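Local coordinates for protein SorB (Sorangium cellulosum, PDB 6B2V) that serves as the pyran synthase domain of module nine in the sorangicin polyketide pathway, probably closing a pyran ring by intramolecular oxa-Michael addition, at residues A188-Q193 with L214-F219. Residues are numbered along the deposited sequence; the frame is centred on the assembly and turned at random.
Sequences ALASLQ and LVPAIF
Ala-190 and Ala-188 of strand 187-192 meet Pro-216 of helix 207-225. The contact belongs to the predicted C-terminal hotdog fold of a dehydratase-like domain, in which an antiparallel sheet wraps around a long helix. Here a single proline of that helix meets the strand.

The touching surface is small, buried and made by short side chains. It totals 124 Å² over both sides. The methyl groups of Ala-188 and Ala-190 both point toward the helix, as expected for alternate residues of a strand. Ala-188 CB and Ala-190 CB lie 6.6 Å apart. The CB of Leu-189, between them, is directed away from the helix, and its side chain touches Val-182 and Tyr-250. Within 214-219, Pro-216 touches both alanines. Its ring carries the outermost carbon, CG, toward Ala-190, while its carbonyl lies nearer Ala-188. The approach of Pro-216 O to Ala-188 CB, at 4.3 Å, is loose van der Waals packing. The same proline side chain also touches Val-251 on the adjacent strand 250-255.

The helix bonds along its own turns, while the strand bonds to its two neighbours, 250-255 and 178-183. Pro-216 has no N-H to give, and the helix is kinked where its N lacks a bond to the preceding turn. The regular pattern is present just beyond: Ile-218 N bonds to Leu-214 O at 3.1 Å, and Phe-219 N to Val-215 O at 2.9 Å. On the strand, Ala-188 and Ala-190 bond through their backbones to Ala-253 and Val-251, and Leu-189 bonds to Val-182.

One helical turn on, the ring of Phe-219 meets His-183 edge-to-face. The one apolar side-chain contact between the two segments is Ala-190 CB against Pro-216 CG, at 3.8 Å.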
loop_
_atom_site.group_PDB
_atom_site.type_symbol
_atom_site.label_atom_id
_atom_site.label_comp_id
_atom_site.label_asym_id
_atom_site.label_seq_id
_atom_site.Cartn_x
_atom_site.Cartn_y
_atom_site.Cartn_z
ATOM N N ALA A 188 17.141 -1.472 -0.114
ATOM C CA ALA A 188 16.977 -0.279 0.682
ATOM C C ALA A 188 16.398 -0.561 2.079
ATOM O O ALA A 188 15.633 -1.421 2.253
ATOM C CB ALA A 188 16.064 0.699 -0.034
ATOM N N LEU A 189 16.847 0.237 3.017
ATOM C CA LEU A 189 16.382 0.187 4.374
ATOM C C LEU A 189 16.056 1.597 4.905
ATOM O O LEU A 189 16.861 2.465 4.956
ATOM C CB LEU A 189 17.421 -0.483 5.246
ATOM C CG LEU A 189 17.047 -0.757 6.687
ATOM C CD1 LEU A 189 16.078 -1.899 6.825
ATOM C CD2 LEU A 189 18.305 -0.979 7.519
ATOM N N ALA A 190 14.807 1.728 5.302
ATOM C CA ALA A 190 14.315 2.975 5.880
ATOM C C ALA A 190 13.960 2.777 7.337
ATOM O O ALA A 190 13.368 1.832 7.654
ATOM C CB ALA A 190 13.068 3.460 5.165
ATOM N N SER A 191 14.404 3.691 8.179
ATOM C CA SER A 191 13.981 3.655 9.559
ATOM C C SER A 191 12.728 4.536 9.698
ATOM O O SER A 191 12.567 5.466 8.989
ATOM C CB SER A 191 15.062 4.056 10.514
ATOM O OG SER A 191 15.275 5.400 10.394
ATOM N N LEU A 192 11.855 4.155 10.620
ATOM C CA LEU A 192 10.594 4.842 10.818
ATOM C C LEU A 192 10.415 5.409 12.196
ATOM O O LEU A 192 10.886 4.879 13.120
ATOM C CB LEU A 192 9.424 3.884 10.648
ATOM C CG LEU A 192 9.362 3.149 9.337
ATOM C CD1 LEU A 192 8.180 2.215 9.366
ATOM C CD2 LEU A 192 9.311 4.043 8.118
ATOM N N GLN A 193 9.740 6.531 12.248
ATOM C CA GLN A 193 9.345 7.149 13.514
ATOM C C GLN A 193 7.865 7.544 13.371
ATOM O O GLN A 193 7.498 8.190 12.447
ATOM C CB GLN A 193 10.178 8.358 13.792
ATOM C CG GLN A 193 9.881 9.017 15.116
ATOM C CD GLN A 193 10.888 10.097 15.429
ATOM O OE1 GLN A 193 12.043 10.026 15.015
ATOM N NE2 GLN A 193 10.436 11.130 16.120
ATOM N N LEU A 214 5.778 1.863 0.974
ATOM C CA LEU A 214 5.979 1.883 -0.466
ATOM C C LEU A 214 7.062 2.807 -1.011
ATOM O O LEU A 214 7.664 2.511 -1.967
ATOM C CB LEU A 214 4.663 2.114 -1.234
ATOM C CG LEU A 214 3.547 1.073 -0.992
ATOM C CD1 LEU A 214 2.435 1.212 -2.000
ATOM C CD2 LEU A 214 4.052 -0.349 -0.940
ATOM N N VAL A 215 7.278 3.923 -0.336
ATOM C CA VAL A 215 8.222 4.911 -0.842
ATOM C C VAL A 215 9.620 4.372 -1.040
ATOM O O VAL A 215 10.221 4.671 -2.015
ATOM C CB VAL A 215 8.185 6.234 0.007
ATOM C CG1 VAL A 215 9.446 7.078 -0.131
ATOM C CG2 VAL A 215 7.037 7.058 -0.444
ATOM N N PRO A 216 10.129 3.579 -0.123
ATOM C CA PRO A 216 11.473 3.054 -0.320
ATOM C C PRO A 216 11.593 2.142 -1.546
ATOM O O PRO A 216 12.610 2.113 -2.133
ATOM C CB PRO A 216 11.768 2.342 1.005
ATOM C CG PRO A 216 11.006 3.129 1.942
ATOM C CD PRO A 216 9.708 3.401 1.264
ATOM N N ALA A 217 10.559 1.345 -1.815
ATOM C CA ALA A 217 10.525 0.493 -2.995
ATOM C C ALA A 217 10.460 1.301 -4.293
ATOM O O ALA A 217 11.073 0.960 -5.227
ATOM C CB ALA A 217 9.357 -0.488 -2.909
ATOM N N ILE A 218 9.641 2.328 -4.286
ATOM C CA ILE A 218 9.547 3.181 -5.436
ATOM C C ILE A 218 10.862 3.938 -5.675
ATOM O O ILE A 218 11.313 4.025 -6.758
ATOM C CB ILE A 218 8.367 4.127 -5.317
ATOM C CG1 ILE A 218 7.098 3.341 -5.395
ATOM C CG2 ILE A 218 8.421 5.188 -6.397
ATOM C CD1 ILE A 218 5.905 4.067 -4.864
ATOM N N PHE A 219 11.476 4.386 -4.599
ATOM C CA PHE A 219 12.750 5.040 -4.697
ATOM C C PHE A 219 13.775 4.080 -5.334
ATOM O O PHE A 219 14.492 4.457 -6.197
ATOM C CB PHE A 219 13.172 5.523 -3.280
ATOM C CG PHE A 219 14.567 6.027 -3.188
ATOM C CD1 PHE A 219 15.573 5.172 -2.944
ATOM C CD2 PHE A 219 14.839 7.328 -3.378
ATOM C CE1 PHE A 219 16.863 5.601 -2.884
ATOM C CE2 PHE A 219 16.134 7.787 -3.297
ATOM C CZ PHE A 219 17.134 6.919 -3.056
#